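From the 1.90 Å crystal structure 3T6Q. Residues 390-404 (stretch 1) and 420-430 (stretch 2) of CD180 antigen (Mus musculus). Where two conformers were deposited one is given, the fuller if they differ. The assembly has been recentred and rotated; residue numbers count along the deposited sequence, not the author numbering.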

ATOM      1  N   SER A 390      29.193  10.546 -46.819  1.00 21.58           N
ATOM      2  CA  SER A 390      30.318  10.499 -47.768  1.00 21.40           C
ATOM      3  C   SER A 390      31.364  11.453 -47.238  1.00 22.08           C
ATOM      4  O   SER A 390      31.052  12.618 -46.964  1.00 21.64           O
ATOM      5  CB  SER A 390      29.837  10.956 -49.140  1.00 20.75           C
ATOM      6  OG  SER A 390      28.808  10.095 -49.605  1.00 27.91           O
ATOM      7  N   LEU A 391      32.583  10.962 -47.076  1.00 20.10           N
ATOM      8  CA  LEU A 391      33.679  11.788 -46.550  1.00 23.84           C
ATOM      9  C   LEU A 391      34.780  11.923 -47.610  1.00 23.96           C
ATOM     10  O   LEU A 391      35.295  10.913 -48.110  1.00 26.38           O
ATOM     11  CB  LEU A 391      34.270  11.197 -45.258  1.00 22.14           C
ATOM     12  CG  LEU A 391      33.331  10.674 -44.173  1.00 24.87           C
ATOM     13  CD1 LEU A 391      34.147  10.072 -43.039  1.00 25.34           C
ATOM     14  CD2 LEU A 391      32.452  11.794 -43.642  1.00 22.27           C
ATOM     15  N   LYS A 392      35.126  13.162 -47.946  1.00 22.03           N
ATOM     16  CA  LYS A 392      36.305  13.421 -48.783  1.00 23.42           C
ATOM     17  C   LYS A 392      37.566  13.621 -47.897  1.00 22.84           C
ATOM     18  O   LYS A 392      37.479  13.603 -46.677  1.00 19.37           O
ATOM     19  CB  LYS A 392      36.062  14.617 -49.695  1.00 24.07           C
ATOM     20  CG  LYS A 392      34.921  14.425 -50.706  1.00 31.90           C
ATOM     21  CD  LYS A 392      34.436  15.766 -51.256  1.00 34.95           C
ATOM     22  CE  LYS A 392      33.048  15.674 -51.907  1.00 38.40           C
ATOM     23  NZ  LYS A 392      33.010  14.719 -53.055  1.00 39.73           N
ATOM     24  N   THR A 393      38.738  13.804 -48.519  1.00 22.02           N
ATOM     25  CA  THR A 393      39.954  14.027 -47.744  1.00 22.79           C
ATOM     26  C   THR A 393      39.779  15.250 -46.829  1.00 20.54           C
ATOM     27  O   THR A 393      39.158  16.230 -47.212  1.00 23.86           O
ATOM     28  CB  THR A 393      41.170  14.178 -48.692  1.00 22.38           C
ATOM     29  OG1 THR A 393      41.545  12.871 -49.151  1.00 23.34           O
ATOM     30  CG2 THR A 393      42.374  14.800 -47.944  1.00 23.32           C
ATOM     31  N   GLU A 394      40.298  15.163 -45.610  1.00 22.43           N
ATOM     32  CA  GLU A 394      40.178  16.249 -44.623  1.00 23.72           C
ATOM     33  C   GLU A 394      38.723  16.675 -44.370  1.00 22.64           C
ATOM     34  O   GLU A 394      38.354  17.851 -44.469  1.00 20.03           O
ATOM     35  CB  GLU A 394      41.046  17.447 -44.979  1.00 29.27           C
ATOM     36  CG  GLU A 394      41.524  18.139 -43.717  1.00 38.84           C
ATOM     37  CD  GLU A 394      42.421  19.318 -44.020  1.00 52.93           C
ATOM     38  OE1 GLU A 394      43.099  19.798 -43.083  1.00 53.59           O
ATOM     39  OE2 GLU A 394      42.423  19.763 -45.186  1.00 49.06           O
ATOM     40  N   ALA A 395      37.925  15.667 -44.042  1.00 22.01           N
ATOM     41  CA  ALA A 395      36.513  15.810 -43.791  1.00 21.00           C
ATOM     42  C   ALA A 395      36.206  16.564 -42.484  1.00 22.58           C
ATOM     43  O   ALA A 395      35.075  16.957 -42.272  1.00 19.56           O
ATOM     44  CB  ALA A 395      35.870  14.417 -43.798  1.00 19.76           C
ATOM     45  N   PHE A 396      37.219  16.780 -41.627  1.00 18.94           N
ATOM     46  CA  PHE A 396      37.030  17.358 -40.315  1.00 18.59           C
ATOM     47  C   PHE A 396      37.974  18.563 -40.127  1.00 20.15           C
ATOM     48  O   PHE A 396      38.399  18.862 -39.021  1.00 20.51           O
ATOM     49  CB  PHE A 396      37.177  16.269 -39.227  1.00 19.23           C
ATOM     50  CG  PHE A 396      36.147  15.151 -39.356  1.00 22.01           C
ATOM     51  CD1 PHE A 396      34.870  15.297 -38.802  1.00 21.25           C
ATOM     52  CD2 PHE A 396      36.435  13.986 -40.075  1.00 18.02           C
ATOM     53  CE1 PHE A 396      33.907  14.282 -38.944  1.00 22.23           C
ATOM     54  CE2 PHE A 396      35.493  12.986 -40.228  1.00 20.64           C
ATOM     55  CZ  PHE A 396      34.217  13.121 -39.661  1.00 18.35           C
ATOM     56  N   LYS A 397      38.238  19.273 -41.224  1.00 23.48           N
ATOM     57  CA  LYS A 397      39.123  20.443 -41.206  1.00 25.93           C
ATOM     58  C   LYS A 397      38.562  21.508 -40.270  1.00 25.99           C
ATOM     59  O   LYS A 397      39.324  22.185 -39.596  1.00 23.53           O
ATOM     60  CB  LYS A 397      39.280  21.014 -42.616  1.00 27.63           C
ATOM     61  CG  LYS A 397      40.333  22.118 -42.662  1.00 32.71           C
ATOM     62  CD  LYS A 397      40.353  22.845 -43.996  1.00 39.85           C
ATOM     63  CE  LYS A 397      39.379  24.011 -43.946  1.00 50.15           C
ATOM     64  NZ  LYS A 397      39.711  25.052 -44.950  1.00 58.82           N
ATOM     65  N   GLU A 398      37.233  21.636 -40.211  1.00 21.88           N
ATOM     66  CA  GLU A 398      36.581  22.575 -39.279  1.00 24.50           C
ATOM     67  C   GLU A 398      36.732  22.273 -37.780  1.00 25.79           C
ATOM     68  O   GLU A 398      36.519  23.176 -36.958  1.00 24.63           O
ATOM     69  CB  GLU A 398      35.093  22.769 -39.631  1.00 24.11           C
ATOM     70  CG  GLU A 398      34.859  23.470 -40.970  1.00 25.26           C
ATOM     71  CD  GLU A 398      35.404  24.912 -41.026  1.00 29.84           C
ATOM     72  OE1 GLU A 398      36.140  25.229 -41.976  1.00 31.74           O
ATOM     73  OE2 GLU A 398      35.096  25.738 -40.133  1.00 26.32           O
ATOM     74  N   CYS A 399      37.148  21.044 -37.429  0.50 23.13           N
ATOM     75  CA  CYS A 399      37.356  20.649 -36.036  0.50 22.45           C
ATOM     76  C   CYS A 399      38.679  19.983 -35.796  0.50 24.67           C
ATOM     77  O   CYS A 399      38.715  18.803 -35.401  0.50 23.54           O
ATOM     78  CB  CYS A 399      36.294  19.679 -35.552  0.50 22.28           C
ATOM     79  SG  CYS A 399      34.648  20.215 -36.001  0.50 20.92           S
ATOM     80  N   PRO A 400      39.764  20.731 -35.977  1.00 25.59           N
ATOM     81  CA  PRO A 400      41.107  20.142 -35.856  1.00 28.37           C
ATOM     82  C   PRO A 400      41.480  19.624 -34.471  1.00 27.47           C
ATOM     83  O   PRO A 400      42.410  18.834 -34.372  1.00 28.75           O
ATOM     84  CB  PRO A 400      42.045  21.297 -36.271  1.00 28.14           C
ATOM     85  CG  PRO A 400      41.267  22.540 -36.031  1.00 31.01           C
ATOM     86  CD  PRO A 400      39.809  22.206 -36.164  1.00 26.46           C
ATOM     87  N   GLN A 401      40.758  20.033 -33.421  1.00 24.97           N
ATOM     88  CA  GLN A 401      41.092  19.657 -32.036  1.00 26.67           C
ATOM     89  C   GLN A 401      40.366  18.414 -31.565  1.00 21.16           C
ATOM     90  O   GLN A 401      40.402  18.127 -30.381  1.00 21.37           O
ATOM     91  CB  GLN A 401      40.746  20.778 -31.030  1.00 27.99           C
ATOM     92  CG  GLN A 401      41.145  22.172 -31.462  1.00 31.84           C
ATOM     93  CD  GLN A 401      42.585  22.456 -31.192  1.00 42.28           C
ATOM     94  OE1 GLN A 401      42.911  23.411 -30.480  1.00 63.10           O
ATOM     95  NE2 GLN A 401      43.466  21.632 -31.735  1.00 34.85           N
ATOM     96  N   LEU A 402      39.714  17.680 -32.463  1.00 17.72           N
ATOM     97  CA  LEU A 402      38.851  16.560 -32.004  1.00 21.96           C
ATOM     98  C   LEU A 402      39.709  15.550 -31.265  1.00 19.92           C
ATOM     99  O   LEU A 402      40.791  15.219 -31.755  1.00 20.39           O
ATOM    100  CB  LEU A 402      38.218  15.874 -33.242  1.00 21.82           C
ATOM    101  CG  LEU A 402      36.713  15.625 -33.357  1.00 29.09           C
ATOM    102  CD1 LEU A 402      35.806  16.630 -32.645  1.00 18.47           C
ATOM    103  CD2 LEU A 402      36.331  15.433 -34.827  1.00 22.02           C
ATOM    104  N   GLU A 403      39.208  15.012 -30.135  1.00 18.47           N
ATOM    105  CA  GLU A 403      39.910  13.930 -29.429  1.00 18.76           C
ATOM    106  C   GLU A 403      39.149  12.611 -29.482  1.00 19.14           C
ATOM    107  O   GLU A 403      39.749  11.549 -29.322  1.00 19.50           O
ATOM    108  CB  GLU A 403      40.125  14.277 -27.942  1.00 20.67           C
ATOM    109  CG  GLU A 403      40.915  15.573 -27.807  1.00 25.86           C
ATOM    110  CD  GLU A 403      41.435  15.822 -26.414  1.00 40.43           C
ATOM    111  OE1 GLU A 403      40.798  15.387 -25.422  1.00 37.07           O
ATOM    112  OE2 GLU A 403      42.479  16.496 -26.326  1.00 49.90           O
ATOM    113  N   LEU A 404      37.837  12.693 -29.669  1.00 16.76           N
ATOM    114  CA  LEU A 404      37.043  11.482 -29.800  1.00 17.57           C
ATOM    115  C   LEU A 404      36.082  11.684 -30.969  1.00 17.38           C
ATOM    116  O   LEU A 404      35.479  12.742 -31.072  1.00 17.90           O
ATOM    117  CB  LEU A 404      36.257  11.202 -28.507  1.00 16.58           C
ATOM    118  CG  LEU A 404      35.421   9.888 -28.577  1.00 19.22           C
ATOM    119  CD1 LEU A 404      35.356   9.236 -27.216  1.00 20.25           C
ATOM    120  CD2 LEU A 404      33.993  10.136 -29.114  1.00 19.38           C
ATOM    121  N   PRO A 420      40.158  10.851 -45.098  1.00 22.42           N
ATOM    122  CA  PRO A 420      39.132  11.691 -44.522  1.00 21.35           C
ATOM    123  C   PRO A 420      39.499  12.252 -43.164  1.00 22.22           C
ATOM    124  O   PRO A 420      38.990  13.319 -42.821  1.00 22.73           O
ATOM    125  CB  PRO A 420      37.882  10.771 -44.436  1.00 22.74           C
ATOM    126  CG  PRO A 420      38.352   9.390 -44.727  1.00 25.56           C
ATOM    127  CD  PRO A 420      39.716   9.455 -45.339  1.00 21.31           C
ATOM    128  N   PHE A 421      40.390  11.566 -42.425  1.00 20.86           N
ATOM    129  CA  PHE A 421      40.774  11.981 -41.052  1.00 18.97           C
ATOM    130  C   PHE A 421      42.105  12.749 -41.015  1.00 20.50           C
ATOM    131  O   PHE A 421      42.674  12.979 -39.947  1.00 23.13           O
ATOM    132  CB  PHE A 421      40.857  10.734 -40.144  1.00 21.49           C
ATOM    133  CG  PHE A 421      39.665   9.848 -40.254  1.00 19.89           C
ATOM    134  CD1 PHE A 421      38.448  10.222 -39.665  1.00 19.86           C
ATOM    135  CD2 PHE A 421      39.730   8.663 -40.992  1.00 20.76           C
ATOM    136  CE1 PHE A 421      37.331   9.405 -39.807  1.00 19.82           C
ATOM    137  CE2 PHE A 421      38.611   7.851 -41.142  1.00 19.68           C
ATOM    138  CZ  PHE A 421      37.405   8.222 -40.547  1.00 19.16           C
ATOM    139  N   GLN A 422      42.556  13.195 -42.173  1.00 22.38           N
ATOM    140  CA  GLN A 422      43.818  13.926 -42.303  1.00 26.50           C
ATOM    141  C   GLN A 422      43.829  15.146 -41.357  1.00 28.14           C
ATOM    142  O   GLN A 422      42.830  15.820 -41.269  1.00 23.89           O
ATOM    143  CB  GLN A 422      43.922  14.411 -43.745  1.00 28.70           C
ATOM    144  CG  GLN A 422      45.183  15.171 -44.086  1.00 39.10           C
ATOM    145  CD  GLN A 422      45.314  15.397 -45.583  1.00 42.58           C
ATOM    146  OE1 GLN A 422      45.636  14.478 -46.320  1.00 45.53           O
ATOM    147  NE2 GLN A 422      45.043  16.619 -46.035  1.00 44.92           N
ATOM    148  N   ASN A 423      44.950  15.438 -40.687  1.00 24.93           N
ATOM    149  CA  ASN A 423      45.023  16.636 -39.821  1.00 28.89           C
ATOM    150  C   ASN A 423      44.031  16.592 -38.616  1.00 26.20           C
ATOM    151  O   ASN A 423      43.576  17.607 -38.120  1.00 24.98           O
ATOM    152  CB  ASN A 423      44.859  17.932 -40.654  1.00 36.80           C
ATOM    153  CG  ASN A 423      46.022  18.165 -41.653  1.00 41.15           C
ATOM    154  OD1 ASN A 423      47.135  17.682 -41.464  1.00 41.45           O
ATOM    155  ND2 ASN A 423      45.755  18.931 -42.708  1.00 41.63           N
ATOM    156  N   LEU A 424      43.735  15.390 -38.131  1.00 22.09           N
ATOM    157  CA  LEU A 424      43.133  15.251 -36.815  1.00 20.27           C
ATOM    158  C   LEU A 424      44.236  14.750 -35.866  1.00 20.30           C
ATOM    159  O   LEU A 424      44.189  13.623 -35.334  1.00 18.95           O
ATOM    160  CB  LEU A 424      41.949  14.280 -36.844  1.00 21.89           C
ATOM    161  CG  LEU A 424      40.684  14.816 -37.526  1.00 20.85           C
ATOM    162  CD1 LEU A 424      39.601  13.714 -37.509  1.00 20.22           C
ATOM    163  CD2 LEU A 424      40.192  16.117 -36.880  1.00 22.02           C
ATOM    164  N   HIS A 425      45.226  15.620 -35.678  1.00 21.21           N
ATOM    165  CA  HIS A 425      46.440  15.291 -34.940  1.00 24.33           C
ATOM    166  C   HIS A 425      46.266  15.122 -33.469  1.00 22.70           C
ATOM    167  O   HIS A 425      47.199  14.731 -32.815  1.00 21.96           O
ATOM    168  CB  HIS A 425      47.471  16.400 -35.183  1.00 32.60           C
ATOM    169  CG  HIS A 425      48.139  16.336 -36.536  1.00 39.05           C
ATOM    170  ND1 HIS A 425      47.694  15.546 -37.550  1.00 40.37           N
ATOM    171  CD2 HIS A 425      49.242  17.037 -37.042  1.00 44.21           C
ATOM    172  CE1 HIS A 425      48.492  15.704 -38.625  1.00 44.05           C
ATOM    173  NE2 HIS A 425      49.436  16.617 -38.316  1.00 50.78           N
ATOM    174  N   LEU A 426      45.107  15.456 -32.888  1.00 19.23           N
ATOM    175  CA  LEU A 426      44.890  15.177 -31.459  1.00 20.02           C
ATOM    176  C   LEU A 426      43.896  14.014 -31.224  1.00 18.01           C
ATOM    177  O   LEU A 426      43.568  13.725 -30.097  1.00 21.11           O
ATOM    178  CB  LEU A 426      44.363  16.439 -30.734  1.00 24.44           C
ATOM    179  CG  LEU A 426      45.311  17.681 -30.694  1.00 26.97           C
ATOM    180  CD1 LEU A 426      44.626  18.860 -29.987  1.00 24.03           C
ATOM    181  CD2 LEU A 426      46.608  17.316 -29.963  1.00 25.78           C
ATOM    182  N   LEU A 427      43.383  13.398 -32.281  1.00 17.85           N
ATOM    183  CA  LEU A 427      42.324  12.383 -32.088  1.00 17.05           C
ATOM    184  C   LEU A 427      42.943  11.153 -31.423  1.00 17.27           C
ATOM    185  O   LEU A 427      43.990  10.650 -31.898  1.00 17.67           O
ATOM    186  CB  LEU A 427      41.711  11.984 -33.428  1.00 15.84           C
ATOM    187  CG  LEU A 427      40.410  11.154 -33.284  1.00 19.10           C
ATOM    188  CD1 LEU A 427      39.223  12.018 -32.843  1.00 16.96           C
ATOM    189  CD2 LEU A 427      40.109  10.559 -34.667  1.00 17.40           C
ATOM    190  N   LYS A 428      42.313  10.693 -30.339  1.00 17.25           N
ATOM    191  CA  LYS A 428      42.823   9.577 -29.560  1.00 19.35           C
ATOM    192  C   LYS A 428      41.908   8.365 -29.716  1.00 20.35           C
ATOM    193  O   LYS A 428      42.397   7.247 -29.593  1.00 19.22           O
ATOM    194  CB  LYS A 428      42.876   9.911 -28.072  1.00 19.91           C
ATOM    195  CG  LYS A 428      43.907  10.986 -27.726  1.00 30.02           C
ATOM    196  CD  LYS A 428      43.950  11.171 -26.214  1.00 35.28           C
ATOM    197  CE  LYS A 428      43.667  12.614 -25.837  1.00 39.60           C
ATOM    198  NZ  LYS A 428      43.901  12.805 -24.374  1.00 48.04           N
ATOM    199  N   VAL A 429      40.599   8.602 -29.941  1.00 18.34           N
ATOM    200  CA  VAL A 429      39.615   7.510 -29.941  1.00 16.81           C
ATOM    201  C   VAL A 429      38.736   7.636 -31.197  1.00 17.84           C
ATOM    202  O   VAL A 429      38.139   8.700 -31.437  1.00 14.51           O
ATOM    203  CB  VAL A 429      38.689   7.525 -28.696  1.00 17.46           C
ATOM    204  CG1 VAL A 429      37.619   6.419 -28.816  1.00 20.26           C
ATOM    205  CG2 VAL A 429      39.473   7.330 -27.397  1.00 18.32           C
ATOM    206  N   LEU A 430      38.663   6.560 -31.985  1.00 15.33           N
ATOM    207  CA  LEU A 430      37.887   6.578 -33.231  1.00 17.45           C
ATOM    208  C   LEU A 430      37.073   5.276 -33.292  1.00 17.53           C
ATOM    209  O   LEU A 430      37.664   4.176 -33.259  1.00 17.05           O
ATOM    210  CB  LEU A 430      38.830   6.705 -34.446  1.00 14.94           C
ATOM    211  CG  LEU A 430      38.248   6.655 -35.853  1.00 18.36           C
ATOM    212  CD1 LEU A 430      37.142   7.707 -36.060  1.00 16.87           C
ATOM    213  CD2 LEU A 430      39.358   6.866 -36.885  1.00 20.58           C
TER
HETATM  214  O   HOH W   1      39.849  15.603 -41.245  1.00 20.16           O
HETATM  215  O   HOH W   2      41.383  19.124 -39.017  1.00 41.81           O
HETATM  216  O   HOH W   3      42.481  16.212 -33.748  1.00 18.28           O
HETATM  217  O   HOH W   4      44.894  18.646 -35.515  1.00 32.84           O

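The two stretches pack side by side as neighbouring segments of one chain, joined by a few backbone hydrogen bonds, a row of bridging waters and a buried apolar layer, with 982 Å² of surface covered in all.

At one end, Ala395 N donates to Pro420 O at 2.9 Å. Water 1 accepts from Phe396 N and donates to Pro420 O, so this carbonyl takes two bonds. Pro420 CA also makes a CA-H...O contact with Lys392 O at 3.3 Å. The proline has no amide hydrogen to satisfy, and its ring packs on aliphatic carbon: its CB lies 3.7 Å from Leu391 CB and 4.2 Å from Ala395 CB.

At the other end, Glu403 O accepts from both Lys428 N (2.9 Å) and Val429 N (3.1 Å). Leu404 and Val429 then pair as a parallel beta bridge. Their side chains share one face of the sheet, with Leu404 CD1 4.0 Å from Val429 CG1.

Between these ends the backbones are linked through water. Water 2 donates to Phe396 O and Asn423 O. Water 3 donates to Pro400 O and Leu402 O and accepts from Leu426 N. Water 4 joins Pro400 O, Asn423 O and His425 N. These waters link polar backbone atoms of the two stretches; Phe396 O also accepts from Cys399 N within its own turn.

Apolar side chains also pack between the stretches. Leu424 brings CD2 to 3.8 Å from Phe396 CB and 4.1 Å from Leu402 CB. Phe396 CE2 meets Phe421 CE1 at 4.0 Å, and Leu402 CB meets Leu427 CD1 at 4.0 Å. These large hydrocarbon side chains are all buried.

Polar side chains occupy more exposed positions. Asn423 ND2 donates to Glu394 OE1 at 2.8 Å, nearly straight at 173°. Glu403 OE1 and Lys428 NZ are 4.2 Å apart, too far for a salt bridge.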